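Side-chain contacts in alkane monooxygenase (Geobacillus thermodenitrificans, PDB 3B9O), which belongs to the luciferase-like monooxygenase family, adopts a TIM-barrel fold and holds flavin mononucleotide in the model: residues M293-S298 / F386-E391; F256-I261 / I275-G280; N13-I18 / H31-L36; V181-E186 / L213-P218. All coordinates share one frame; numbering follows the deposited sequence.

Interaction 1. Residues M293-S298 / F386-E391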
loop_
_atom_site.group_PDB
_atom_site.type_symbol
_atom_site.label_atom_id
_atom_site.label_comp_id
_atom_site.label_asym_id
_atom_site.label_seq_id
_atom_site.Cartn_x
_atom_site.Cartn_y
_atom_site.Cartn_z
ATOM N N MET A 293 -19.854 -17.683 10.272
ATOM C CA MET A 293 -19.169 -18.245 11.426
ATOM C C MET A 293 -18.473 -19.553 11.021
ATOM O O MET A 293 -17.400 -19.874 11.507
ATOM C CB MET A 293 -20.121 -18.468 12.618
ATOM C CG MET A 293 -20.630 -17.175 13.305
ATOM S SD MET A 293 -19.282 -16.056 13.800
ATOM C CE MET A 293 -18.678 -16.931 15.242
ATOM N N GLU A 294 -19.058 -20.260 10.066
ATOM C CA GLU A 294 -18.469 -21.508 9.612
ATOM C C GLU A 294 -17.114 -21.273 8.930
ATOM O O GLU A 294 -16.174 -22.050 9.116
ATOM C CB GLU A 294 -19.435 -22.208 8.675
ATOM C CG GLU A 294 -18.890 -23.482 8.101
ATOM C CD GLU A 294 -19.986 -24.343 7.487
ATOM O OE1 GLU A 294 -19.672 -25.236 6.666
ATOM O OE2 GLU A 294 -21.167 -24.115 7.837
ATOM N N LYS A 295 -17.023 -20.192 8.144
ATOM C CA LYS A 295 -15.778 -19.797 7.490
ATOM C C LYS A 295 -14.793 -19.397 8.551
ATOM O O LYS A 295 -13.652 -19.836 8.526
ATOM C CB LYS A 295 -15.990 -18.652 6.476
ATOM C CG LYS A 295 -16.772 -19.070 5.258
ATOM C CD LYS A 295 -17.168 -17.879 4.387
ATOM C CE LYS A 295 -18.178 -18.311 3.343
ATOM N NZ LYS A 295 -18.633 -17.216 2.427
ATOM N N LEU A 296 -15.238 -18.563 9.494
ATOM C CA LEU A 296 -14.377 -18.116 10.583
ATOM C C LEU A 296 -13.721 -19.281 11.320
ATOM O O LEU A 296 -12.520 -19.255 11.615
ATOM C CB LEU A 296 -15.176 -17.241 11.582
ATOM C CG LEU A 296 -14.493 -16.198 12.484
ATOM C CD1 LEU A 296 -15.413 -15.767 13.634
ATOM C CD2 LEU A 296 -13.166 -16.627 13.056
ATOM N N ASN A 297 -14.527 -20.285 11.647
ATOM C CA ASN A 297 -14.075 -21.426 12.439
ATOM C C ASN A 297 -13.066 -22.281 11.625
ATOM O O ASN A 297 -12.099 -22.829 12.183
ATOM C CB ASN A 297 -15.286 -22.246 12.947
ATOM C CG ASN A 297 -16.000 -21.556 14.002
ATOM N N SER A 298 -13.284 -22.355 10.311
ATOM C CA SER A 298 -12.363 -23.028 9.382
ATOM C C SER A 298 -10.990 -22.373 9.305
ATOM O O SER A 298 -9.959 -23.071 9.349
ATOM C CB SER A 298 -12.981 -23.105 7.985
ATOM O OG SER A 298 -12.189 -23.928 7.139
ATOM N N PHE A 386 -11.765 -12.243 -1.480
ATOM C CA PHE A 386 -12.149 -11.276 -2.513
ATOM C C PHE A 386 -13.440 -11.710 -3.236
ATOM O O PHE A 386 -14.332 -10.891 -3.500
ATOM C CB PHE A 386 -11.006 -11.078 -3.521
ATOM C CG PHE A 386 -9.778 -10.375 -2.960
ATOM C CD1 PHE A 386 -8.533 -10.613 -3.533
ATOM C CD2 PHE A 386 -9.867 -9.431 -1.924
ATOM C CE1 PHE A 386 -7.387 -9.931 -3.092
ATOM C CE2 PHE A 386 -8.707 -8.783 -1.425
ATOM C CZ PHE A 386 -7.470 -9.014 -2.020
ATOM N N VAL A 387 -13.533 -12.993 -3.587
ATOM C CA VAL A 387 -14.728 -13.523 -4.262
ATOM C C VAL A 387 -16.014 -13.325 -3.420
ATOM O O VAL A 387 -17.021 -12.823 -3.912
ATOM C CB VAL A 387 -14.546 -15.050 -4.620
ATOM C CG1 VAL A 387 -15.908 -15.679 -5.065
ATOM C CG2 VAL A 387 -13.463 -15.222 -5.717
ATOM N N ASP A 388 -15.967 -13.721 -2.151
ATOM C CA ASP A 388 -17.117 -13.505 -1.255
ATOM C C ASP A 388 -17.454 -12.022 -1.103
ATOM O O ASP A 388 -18.625 -11.650 -1.076
ATOM C CB ASP A 388 -16.811 -14.045 0.131
ATOM C CG ASP A 388 -16.778 -15.553 0.187
ATOM O OD1 ASP A 388 -17.131 -16.195 -0.832
ATOM O OD2 ASP A 388 -16.322 -16.090 1.234
ATOM N N PHE A 389 -16.421 -11.179 -0.992
ATOM C CA PHE A 389 -16.643 -9.740 -0.879
ATOM C C PHE A 389 -17.379 -9.211 -2.131
ATOM O O PHE A 389 -18.359 -8.472 -2.026
ATOM C CB PHE A 389 -15.321 -8.967 -0.700
ATOM C CG PHE A 389 -15.525 -7.491 -0.416
ATOM C CD1 PHE A 389 -15.523 -6.562 -1.470
ATOM C CD2 PHE A 389 -15.772 -7.034 0.897
ATOM C CE1 PHE A 389 -15.723 -5.178 -1.219
ATOM C CE2 PHE A 389 -15.970 -5.652 1.166
ATOM C CZ PHE A 389 -15.960 -4.732 0.102
ATOM N N ILE A 390 -16.876 -9.581 -3.299
ATOM C CA ILE A 390 -17.478 -9.199 -4.560
ATOM C C ILE A 390 -18.895 -9.762 -4.753
ATOM O O ILE A 390 -19.785 -9.033 -5.192
ATOM C CB ILE A 390 -16.546 -9.526 -5.761
ATOM C CG1 ILE A 390 -15.297 -8.628 -5.668
ATOM C CG2 ILE A 390 -17.288 -9.284 -7.113
ATOM C CD1 ILE A 390 -14.100 -8.985 -6.579
ATOM N N GLU A 391 -19.105 -11.038 -4.451
ATOM C CA GLU A 391 -20.440 -11.610 -4.670
ATOM C C GLU A 391 -21.496 -11.103 -3.686
ATOM O O GLU A 391 -22.628 -10.954 -4.072
ATOM C CB GLU A 391 -20.404 -13.137 -4.655
ATOM C CG GLU A 391 -19.507 -13.732 -5.751
ATOM C CD GLU A 391 -19.454 -15.256 -5.730
ATOM O OE1 GLU A 391 -18.978 -15.815 -6.736
ATOM O OE2 GLU A 391 -19.870 -15.898 -4.734
#
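Two helices of this TIM-barrel protein are joined at the surface by one ion pair: Lys295, on helix 289-302, reaches across to Asp388, on helix 384-399. Each helix follows a strand of the barrel sheet, the first strand 276-285 and the second strand 374-378. Their backbones are well separated here, the CA atoms of Lys295 and Asp388 lying 10.9 Å apart, and the long lysine chain spans most of that gap. Lys295 CG sits beside the backbone N, opposite the carbonyl carbon (chi1 -69°), and from there the methylenes run almost straight to the ammonium group. Asp388 comes from the opposite direction, so the two charged ends meet between the helices. The contact is one-sided on the carboxylate: Lys295 NZ lies 2.8 Å from Asp388 OD2 but 3.7 Å from Asp388 OD1. As a hydrogen bond it is weak, although the salt bridge itself is short. The stronger hydrogen bond of the ammonium group goes to the backbone oxygen of Val285, so the lysine ties the aspartate to the end of strand 276-285 as well as to its own helix. The same strand lies against both partners, Ile284 touching the lysine chain and Val285 the aspartate. Behind the ammonium group the chain also skirts the acceptor oxygen, with Lys295 CE 3.6 Å from Asp388 OD2.

Interaction 2. Residues F256-I261 / I275-G280; sequences FFVDDI and IKMFAG
Met277, projecting from strand 276-285 toward helix 251-265, contributes the largest share of this interface. At its base, Met277 CB lies 3.9 Å from Val258 CG2. One bond further out, CG comes against both branches of the valine, 3.8 Å from Val258 CG2 and 3.9 Å from Val258 CG1, as the two side chains pass at a slant. The chain then bends at chi2 (-67°), which turns the terminal methyl toward Ile261: Met277 CE lies 3.8 Å from Ile261 CG2, and equally close, 3.8 Å, to the backbone oxygen Val258 O. The methionine and isoleucine side chains run alongside one another, pointing opposite ways, and the isoleucine methyl has a further, looser neighbour, with Ile261 CG2 4.3 Å from Ile275 CD1. Val258 and Ile261, one turn apart, thus present a single apolar stripe to the strand. The contact belongs to the beta-alpha-beta unit of strand 243-246, helix 251-265 and strand 276-285, and Leu246 of the first strand also touches both helix residues. The side chain of Ile261 is about 10 Å from the flavin mononucleotide, too far to touch it. Apart from the approach of Met277 CE to a backbone oxygen, the contact is apolar: buried methyl and methylene groups meet with no hydrogen bond between the segments, so helix and strand are held here by fit.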
loop_
_atom_site.group_PDB
_atom_site.type_symbol
_atom_site.label_atom_id
_atom_site.label_comp_id
_atom_site.label_asym_id
_atom_site.label_seq_id
_atom_site.Cartn_x
_atom_site.Cartn_y
_atom_site.Cartn_z
ATOM N N PHE A 256 -8.589 9.494 15.703
ATOM C CA PHE A 256 -7.455 10.181 16.286
ATOM C C PHE A 256 -6.366 10.368 15.243
ATOM O O PHE A 256 -5.782 11.459 15.130
ATOM C CB PHE A 256 -6.876 9.444 17.509
ATOM C CG PHE A 256 -5.585 10.072 18.029
ATOM C CD1 PHE A 256 -5.635 11.167 18.916
ATOM C CD2 PHE A 256 -4.340 9.622 17.582
ATOM C CE1 PHE A 256 -4.455 11.786 19.381
ATOM C CE2 PHE A 256 -3.159 10.227 18.032
ATOM C CZ PHE A 256 -3.224 11.318 18.934
ATOM N N PHE A 257 -6.071 9.297 14.512
ATOM C CA PHE A 257 -4.977 9.349 13.541
ATOM C C PHE A 257 -5.330 10.178 12.312
ATOM O O PHE A 257 -4.489 10.912 11.810
ATOM C CB PHE A 257 -4.454 7.935 13.207
ATOM C CG PHE A 257 -3.711 7.297 14.356
ATOM C CD1 PHE A 257 -4.181 6.136 14.955
ATOM C CD2 PHE A 257 -2.566 7.908 14.875
ATOM C CE1 PHE A 257 -3.507 5.569 16.033
ATOM C CE2 PHE A 257 -1.885 7.348 15.947
ATOM C CZ PHE A 257 -2.358 6.176 16.524
ATOM N N VAL A 258 -6.591 10.079 11.870
ATOM C CA VAL A 258 -7.099 10.856 10.736
ATOM C C VAL A 258 -6.927 12.340 11.100
ATOM O O VAL A 258 -6.339 13.117 10.346
ATOM C CB VAL A 258 -8.601 10.520 10.440
ATOM C CG1 VAL A 258 -9.248 11.549 9.520
ATOM C CG2 VAL A 258 -8.736 9.123 9.809
ATOM N N ASP A 259 -7.405 12.688 12.293
ATOM C CA ASP A 259 -7.401 14.088 12.771
ATOM C C ASP A 259 -5.956 14.582 12.961
ATOM O O ASP A 259 -5.625 15.703 12.574
ATOM C CB ASP A 259 -8.214 14.199 14.087
ATOM C CG ASP A 259 -9.732 14.125 13.858
ATOM O OD1 ASP A 259 -10.179 14.158 12.706
ATOM O OD2 ASP A 259 -10.497 14.044 14.830
ATOM N N ASP A 260 -5.085 13.692 13.452
ATOM C CA ASP A 260 -3.676 14.021 13.720
ATOM C C ASP A 260 -2.934 14.387 12.440
ATOM O O ASP A 260 -2.273 15.437 12.345
ATOM C CB ASP A 260 -2.988 12.851 14.399
ATOM C CG ASP A 260 -1.582 13.183 14.852
ATOM O OD1 ASP A 260 -0.665 12.475 14.420
ATOM O OD2 ASP A 260 -1.414 14.154 15.633
ATOM N N ILE A 261 -3.085 13.540 11.434
ATOM C CA ILE A 261 -2.475 13.808 10.138
ATOM C C ILE A 261 -3.025 15.036 9.470
ATOM O O ILE A 261 -2.254 15.820 8.913
ATOM C CB ILE A 261 -2.530 12.582 9.184
ATOM C CG1 ILE A 261 -1.585 11.520 9.686
ATOM C CG2 ILE A 261 -2.075 12.940 7.770
ATOM C CD1 ILE A 261 -1.963 10.181 9.146
ATOM N N ILE A 275 -5.996 14.687 1.260
ATOM C CA ILE A 275 -5.412 13.452 1.756
ATOM C C ILE A 275 -6.579 12.488 1.996
ATOM O O ILE A 275 -7.487 12.806 2.765
ATOM C CB ILE A 275 -4.626 13.672 3.100
ATOM C CG1 ILE A 275 -3.652 14.859 3.021
ATOM C CG2 ILE A 275 -3.899 12.385 3.497
ATOM C CD1 ILE A 275 -3.111 15.335 4.402
ATOM N N LYS A 276 -6.553 11.313 1.391
ATOM C CA LYS A 276 -7.544 10.257 1.669
ATOM C C LYS A 276 -7.017 9.288 2.719
ATOM O O LYS A 276 -5.828 8.965 2.741
ATOM C CB LYS A 276 -7.850 9.497 0.375
ATOM C CG LYS A 276 -8.305 10.386 -0.756
ATOM C CD LYS A 276 -9.785 10.745 -0.614
ATOM C CE LYS A 276 -10.245 11.590 -1.810
ATOM N NZ LYS A 276 -11.698 11.495 -2.078
ATOM N N MET A 277 -7.900 8.844 3.604
ATOM C CA MET A 277 -7.513 7.996 4.741
ATOM C C MET A 277 -8.085 6.614 4.508
ATOM O O MET A 277 -9.287 6.496 4.250
ATOM C CB MET A 277 -8.080 8.586 6.034
ATOM C CG MET A 277 -7.551 10.015 6.322
ATOM S SD MET A 277 -5.791 10.087 6.706
ATOM C CE MET A 277 -5.596 11.864 6.813
ATOM N N PHE A 278 -7.219 5.596 4.568
ATOM C CA PHE A 278 -7.552 4.186 4.319
ATOM C C PHE A 278 -7.305 3.353 5.593
ATOM O O PHE A 278 -6.287 3.515 6.234
ATOM C CB PHE A 278 -6.702 3.633 3.156
ATOM C CG PHE A 278 -7.153 4.125 1.795
ATOM C CD1 PHE A 278 -6.795 5.398 1.341
ATOM C CD2 PHE A 278 -7.948 3.314 0.976
ATOM C CE1 PHE A 278 -7.211 5.871 0.051
ATOM C CE2 PHE A 278 -8.401 3.776 -0.292
ATOM C CZ PHE A 278 -8.025 5.062 -0.744
ATOM N N ALA A 279 -8.283 2.539 5.987
ATOM C CA ALA A 279 -8.130 1.600 7.080
ATOM C C ALA A 279 -7.976 0.198 6.520
ATOM O O ALA A 279 -8.382 -0.060 5.386
ATOM C CB ALA A 279 -9.350 1.672 8.001
ATOM N N GLY A 280 -7.354 -0.707 7.278
ATOM C CA GLY A 280 -7.375 -2.126 6.908
ATOM C C GLY A 280 -8.693 -2.719 7.405
ATOM O O GLY A 280 -9.307 -2.214 8.363
#

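Interaction 3. Residues N13-I18 / H31-L36; sequences NCVGHI and HRYTDL
Tyr33 packs its ring against Asn13, Cys14 and Val15, with van der Waals and CH-pi contacts and no hydrogen bond. Over one face lies the Cys14 backbone in a CH-pi contact: Cys14 CA is 4.2 Å from the ring centroid and 29° off the normal, hence off-centre. On the opposite face, toward the rim, sits the Thr34 methyl CG2. Val15 meets the ring with one branch, CG2, which lies 3.5 Å from Tyr33 CE2. The Asn13 amide comes to the ring's edge, its plane turned 74° from that of the ring. Tyr33 CG is held between the backbone N and the carbonyl carbon (chi1 86°), which swings the ring back over residues 13-15; there Tyr33 CB lies against the backbone oxygen, 3.5 Å from Cys14 O. The polar interactions lie around this packing. Within 31-36, Arg32 NH2 donates to Asp35 OD2 at 3.0 Å in a salt bridge, in the plane of the guanidinium but above that of the carboxylate. Arg30 grips the backbone oxygens of Cys14 and Val15, binding the two loop parts together. Both belong to the connection between strand 6-12 and helix 36-48: Asp35 N-caps that helix through the backbone N of Asn37, Arg32 forms a salt bridge with Glu41, and Trp39 touches Asn13 while donating to the backbone oxygen of Tyr33.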
loop_
_atom_site.group_PDB
_atom_site.type_symbol
_atom_site.label_atom_id
_atom_site.label_comp_id
_atom_site.label_asym_id
_atom_site.label_seq_id
_atom_site.Cartn_x
_atom_site.Cartn_y
_atom_site.Cartn_z
ATOM N N ASN A 13 3.399 -10.182 -3.298
ATOM C CA ASN A 13 3.961 -11.164 -4.219
ATOM C C ASN A 13 4.780 -12.220 -3.409
ATOM O O ASN A 13 6.009 -12.293 -3.521
ATOM C CB ASN A 13 4.857 -10.449 -5.242
ATOM C CG ASN A 13 5.141 -11.279 -6.460
ATOM O OD1 ASN A 13 5.765 -10.790 -7.417
ATOM N ND2 ASN A 13 4.644 -12.534 -6.475
ATOM N N CYS A 14 4.084 -13.015 -2.608
ATOM C CA CYS A 14 4.722 -14.035 -1.763
ATOM C C CYS A 14 3.672 -15.042 -1.368
ATOM O O CYS A 14 2.533 -14.931 -1.799
ATOM C CB CYS A 14 5.369 -13.422 -0.510
ATOM S SG CYS A 14 4.202 -12.635 0.692
ATOM N N VAL A 15 4.029 -15.964 -0.481
ATOM C CA VAL A 15 3.086 -16.985 -0.028
ATOM C C VAL A 15 2.295 -16.498 1.187
ATOM O O VAL A 15 1.073 -16.238 1.061
ATOM C CB VAL A 15 3.793 -18.347 0.248
ATOM C CG1 VAL A 15 2.806 -19.391 0.824
ATOM C CG2 VAL A 15 4.541 -18.827 -1.005
ATOM N N GLY A 16 2.958 -16.364 2.338
ATOM C CA GLY A 16 2.275 -15.946 3.571
ATOM C C GLY A 16 2.477 -14.460 3.736
ATOM O O GLY A 16 3.594 -14.008 3.951
ATOM N N HIS A 17 1.383 -13.702 3.618
ATOM C CA HIS A 17 1.403 -12.247 3.740
ATOM C C HIS A 17 0.993 -11.788 5.175
ATOM O O HIS A 17 1.849 -11.412 5.977
ATOM C CB HIS A 17 0.502 -11.636 2.659
ATOM C CG HIS A 17 0.441 -10.133 2.679
ATOM N ND1 HIS A 17 -0.520 -9.427 1.977
ATOM C CD2 HIS A 17 1.230 -9.204 3.275
ATOM C CE1 HIS A 17 -0.327 -8.128 2.160
ATOM N NE2 HIS A 17 0.717 -7.967 2.952
ATOM N N ILE A 18 -0.302 -11.854 5.486
ATOM C CA ILE A 18 -0.824 -11.440 6.804
ATOM C C ILE A 18 -1.384 -12.638 7.606
ATOM O O ILE A 18 -1.047 -12.784 8.780
ATOM C CB ILE A 18 -1.936 -10.339 6.699
ATOM C CG1 ILE A 18 -1.426 -9.077 5.979
ATOM C CG2 ILE A 18 -2.513 -9.992 8.099
ATOM C CD1 ILE A 18 -0.215 -8.373 6.661
ATOM N N HIS A 31 0.246 -20.632 -3.136
ATOM C CA HIS A 31 1.295 -21.319 -3.897
ATOM C C HIS A 31 1.298 -20.908 -5.373
ATOM O O HIS A 31 2.259 -21.215 -6.067
ATOM C CB HIS A 31 1.167 -22.855 -3.750
ATOM C CG HIS A 31 -0.215 -23.356 -4.055
ATOM N ND1 HIS A 31 -0.528 -24.028 -5.215
ATOM C CD2 HIS A 31 -1.388 -23.186 -3.395
ATOM C CE1 HIS A 31 -1.830 -24.266 -5.252
ATOM N NE2 HIS A 31 -2.370 -23.748 -4.168
ATOM N N ARG A 32 0.238 -20.231 -5.848
ATOM C CA ARG A 32 0.184 -19.692 -7.225
ATOM C C ARG A 32 0.907 -18.347 -7.397
ATOM O O ARG A 32 0.886 -17.766 -8.484
ATOM C CB ARG A 32 -1.268 -19.541 -7.715
ATOM C CG ARG A 32 -2.037 -20.881 -7.743
ATOM C CD ARG A 32 -3.336 -20.734 -8.482
ATOM N NE ARG A 32 -3.155 -20.428 -9.920
ATOM C CZ ARG A 32 -4.016 -19.715 -10.654
ATOM N NH1 ARG A 32 -5.103 -19.241 -10.109
ATOM N NH2 ARG A 32 -3.801 -19.482 -11.941
ATOM N N TYR A 33 1.539 -17.846 -6.346
ATOM C CA TYR A 33 2.134 -16.510 -6.425
ATOM C C TYR A 33 3.194 -16.465 -7.543
ATOM O O TYR A 33 3.449 -15.412 -8.101
ATOM C CB TYR A 33 2.715 -16.031 -5.071
ATOM C CG TYR A 33 4.117 -16.484 -4.847
ATOM C CD1 TYR A 33 5.202 -15.628 -5.090
ATOM C CD2 TYR A 33 4.373 -17.801 -4.445
ATOM C CE1 TYR A 33 6.517 -16.074 -4.908
ATOM C CE2 TYR A 33 5.692 -18.255 -4.264
ATOM C CZ TYR A 33 6.729 -17.410 -4.497
ATOM O OH TYR A 33 7.979 -17.922 -4.349
ATOM N N THR A 34 3.774 -17.627 -7.881
ATOM C CA THR A 34 4.760 -17.736 -8.962
ATOM C C THR A 34 4.133 -17.802 -10.373
ATOM O O THR A 34 4.863 -17.717 -11.373
ATOM C CB THR A 34 5.689 -18.952 -8.775
ATOM O OG1 THR A 34 4.887 -20.138 -8.614
ATOM C CG2 THR A 34 6.651 -18.762 -7.576
ATOM N N ASP A 35 2.803 -17.933 -10.445
ATOM C CA ASP A 35 2.067 -18.167 -11.722
ATOM C C ASP A 35 1.540 -16.840 -12.183
ATOM O O ASP A 35 0.723 -16.247 -11.511
ATOM C CB ASP A 35 0.895 -19.195 -11.576
ATOM C CG ASP A 35 0.073 -19.463 -12.925
ATOM O OD1 ASP A 35 0.437 -19.012 -14.089
ATOM O OD2 ASP A 35 -1.001 -20.169 -12.816
ATOM N N LEU A 36 2.018 -16.401 -13.339
ATOM C CA LEU A 36 1.576 -15.146 -13.938
ATOM C C LEU A 36 0.046 -15.114 -14.081
ATOM O O LEU A 36 -0.603 -14.111 -13.807
ATOM C CB LEU A 36 2.297 -14.941 -15.272
ATOM C CG LEU A 36 1.975 -13.651 -16.059
ATOM C CD1 LEU A 36 2.212 -12.436 -15.142
ATOM C CD2 LEU A 36 2.861 -13.594 -17.322
#

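Interaction 4. Residues V181-E186 / L213-P218; sequences VIRDIE and LCEPSP
Glu215 CG lies between its backbone N and carbonyl carbon (chi1 73°), and the chain beyond is extended, which carries the carboxylate toward Val181 and Arg183. Arg183 runs straight from CG to NE and then turns its guanidinium at chi4 (98°) back over strand 181-184, where Val181 CG1 lies beneath one face, offset toward the rim. The two charged groups are nearly coplanar, their planes 16° apart, and Glu215 OE1 approaches the guanidinium at its edge. The direct link is a salt bridge, Arg183 NH2 to Glu215 OE1 at 3.1 Å, but its hydrogen bond is weak and bent. A water adds a second, indirect link: it accepts from Arg183 NE at 3.1 Å and donates to Glu215 OE2 at 2.7 Å. The same N-H of Arg183 NE is shared with the hydroxyl of Tyr190, on the paired strand 189-191. Beside the charges, Val181 CG2 packs 3.7 Å from Glu215 CB, crossing the glutamate at about a right angle, and Trp176 touches both residues. The contact joins the small antiparallel hairpin to the loop leading into strand 223-227. Its weak direct bond is thus supplemented by a well-formed water bridge and by apolar cover from Val181.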
loop_
_atom_site.group_PDB
_atom_site.type_symbol
_atom_site.label_atom_id
_atom_site.label_comp_id
_atom_site.label_asym_id
_atom_site.label_seq_id
_atom_site.Cartn_x
_atom_site.Cartn_y
_atom_site.Cartn_z
ATOM N N VAL A 181 7.403 17.104 -25.952
ATOM C CA VAL A 181 7.367 16.193 -27.086
ATOM C C VAL A 181 6.382 16.732 -28.113
ATOM O O VAL A 181 5.213 16.920 -27.805
ATOM C CB VAL A 181 7.027 14.741 -26.661
ATOM C CG1 VAL A 181 7.013 13.795 -27.876
ATOM C CG2 VAL A 181 8.040 14.217 -25.589
ATOM N N ILE A 182 6.860 17.016 -29.314
ATOM C CA ILE A 182 5.996 17.608 -30.341
ATOM C C ILE A 182 5.828 16.716 -31.587
ATOM O O ILE A 182 4.849 16.852 -32.333
ATOM C CB ILE A 182 6.464 19.046 -30.704
ATOM C CG1 ILE A 182 7.916 19.048 -31.222
ATOM C CG2 ILE A 182 6.303 19.968 -29.458
ATOM C CD1 ILE A 182 8.449 20.403 -31.736
ATOM N N ARG A 183 6.781 15.799 -31.803
ATOM C CA ARG A 183 6.705 14.821 -32.918
ATOM C C ARG A 183 6.502 15.569 -34.240
ATOM O O ARG A 183 5.615 15.252 -35.029
ATOM C CB ARG A 183 5.635 13.716 -32.652
ATOM C CG ARG A 183 5.814 13.037 -31.293
ATOM C CD ARG A 183 4.726 12.012 -30.899
ATOM N NE ARG A 183 4.782 11.734 -29.452
ATOM C CZ ARG A 183 3.992 12.305 -28.524
ATOM N NH1 ARG A 183 3.058 13.190 -28.894
ATOM N NH2 ARG A 183 4.138 12.012 -27.208
ATOM N N ASP A 184 7.331 16.598 -34.444
ATOM C CA ASP A 184 7.191 17.545 -35.551
ATOM C C ASP A 184 7.997 17.056 -36.760
ATOM O O ASP A 184 9.197 17.285 -36.841
ATOM C CB ASP A 184 7.692 18.931 -35.103
ATOM C CG ASP A 184 7.585 20.022 -36.216
ATOM O OD1 ASP A 184 7.353 19.704 -37.411
ATOM O OD2 ASP A 184 7.751 21.224 -35.872
ATOM N N ILE A 185 7.337 16.356 -37.669
ATOM C CA ILE A 185 7.997 15.761 -38.831
ATOM C C ILE A 185 8.540 16.833 -39.773
ATOM O O ILE A 185 9.669 16.708 -40.263
ATOM C CB ILE A 185 7.052 14.774 -39.575
ATOM C CG1 ILE A 185 6.814 13.537 -38.700
ATOM C CG2 ILE A 185 7.645 14.355 -40.910
ATOM C CD1 ILE A 185 5.521 12.816 -38.946
ATOM N N GLU A 186 7.757 17.894 -39.995
ATOM C CA GLU A 186 8.149 18.960 -40.914
ATOM C C GLU A 186 9.506 19.558 -40.514
ATOM O O GLU A 186 10.424 19.636 -41.333
ATOM C CB GLU A 186 7.068 20.036 -40.998
ATOM C CG GLU A 186 6.978 20.689 -42.374
ATOM C CD GLU A 186 5.985 21.839 -42.416
ATOM O OE1 GLU A 186 6.402 22.958 -42.837
ATOM O OE2 GLU A 186 4.797 21.636 -42.021
ATOM N N LEU A 213 14.984 10.729 -17.718
ATOM C CA LEU A 213 15.102 9.940 -18.950
ATOM C C LEU A 213 13.766 9.808 -19.710
ATOM O O LEU A 213 13.763 9.469 -20.875
ATOM C CB LEU A 213 15.656 8.541 -18.599
ATOM C CG LEU A 213 17.163 8.481 -18.185
ATOM C CD1 LEU A 213 17.576 7.104 -17.634
ATOM C CD2 LEU A 213 18.146 8.949 -19.309
ATOM N N CYS A 214 12.645 10.082 -19.037
ATOM C CA CYS A 214 11.313 9.822 -19.584
ATOM C C CYS A 214 10.519 11.095 -19.902
ATOM O O CYS A 214 10.659 12.152 -19.257
ATOM C CB CYS A 214 10.494 8.937 -18.602
ATOM S SG CYS A 214 11.411 7.596 -17.875
ATOM N N GLU A 215 9.667 10.990 -20.903
ATOM C CA GLU A 215 8.804 12.095 -21.286
ATOM C C GLU A 215 7.621 12.138 -20.329
ATOM O O GLU A 215 7.346 11.111 -19.674
ATOM C CB GLU A 215 8.343 11.960 -22.723
ATOM C CG GLU A 215 7.267 10.835 -22.974
ATOM C CD GLU A 215 6.929 10.754 -24.455
ATOM O OE1 GLU A 215 6.016 11.515 -24.853
ATOM O OE2 GLU A 215 7.578 9.958 -25.211
ATOM N N PRO A 216 6.944 13.319 -20.219
ATOM C CA PRO A 216 5.739 13.422 -19.353
ATOM C C PRO A 216 4.679 12.315 -19.608
ATOM O O PRO A 216 4.306 12.023 -20.764
ATOM C CB PRO A 216 5.186 14.829 -19.641
ATOM C CG PRO A 216 6.398 15.627 -20.069
ATOM C CD PRO A 216 7.303 14.620 -20.828
ATOM N N SER A 217 4.243 11.703 -18.503
ATOM C CA SER A 217 3.283 10.594 -18.555
ATOM C C SER A 217 1.964 11.163 -18.005
ATOM O O SER A 217 1.986 12.335 -17.509
ATOM C CB SER A 217 3.829 9.443 -17.736
ATOM O OG SER A 217 3.936 9.850 -16.361
ATOM N N PRO A 218 0.824 10.406 -18.093
ATOM C CA PRO A 218 -0.495 10.974 -17.726
ATOM C C PRO A 218 -0.594 11.627 -16.341
ATOM O O PRO A 218 -1.093 12.724 -16.232
ATOM C CB PRO A 218 -1.444 9.753 -17.870
ATOM C CG PRO A 218 -0.807 8.999 -18.988
ATOM C CD PRO A 218 0.649 9.008 -18.575
HETATM O O HOH W 1 6.481 9.830 -27.646
#

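Overall arrangement
The four contacts differ in depth and chemistry. Interaction 2 is buried and apolar, inside a beta-alpha-beta unit of the barrel; interactions 1 and 4 lie at the surface and rest on salt bridges, the latter with a water. Interaction 3 is partly buried and mixed, an aromatic ring packed against loop backbone. Interactions 1 and 2 are linked by strand 276-285, which carries Met277, leads on toward helix 289-302 and lies beside the ion pair. Interactions 2 and 3 lie on opposite sides of the chain's centre, each with a side chain about 10 Å from the flavin mononucleotide. Interaction 4 is the most peripheral, its centre about 49 Å from that of interaction 1.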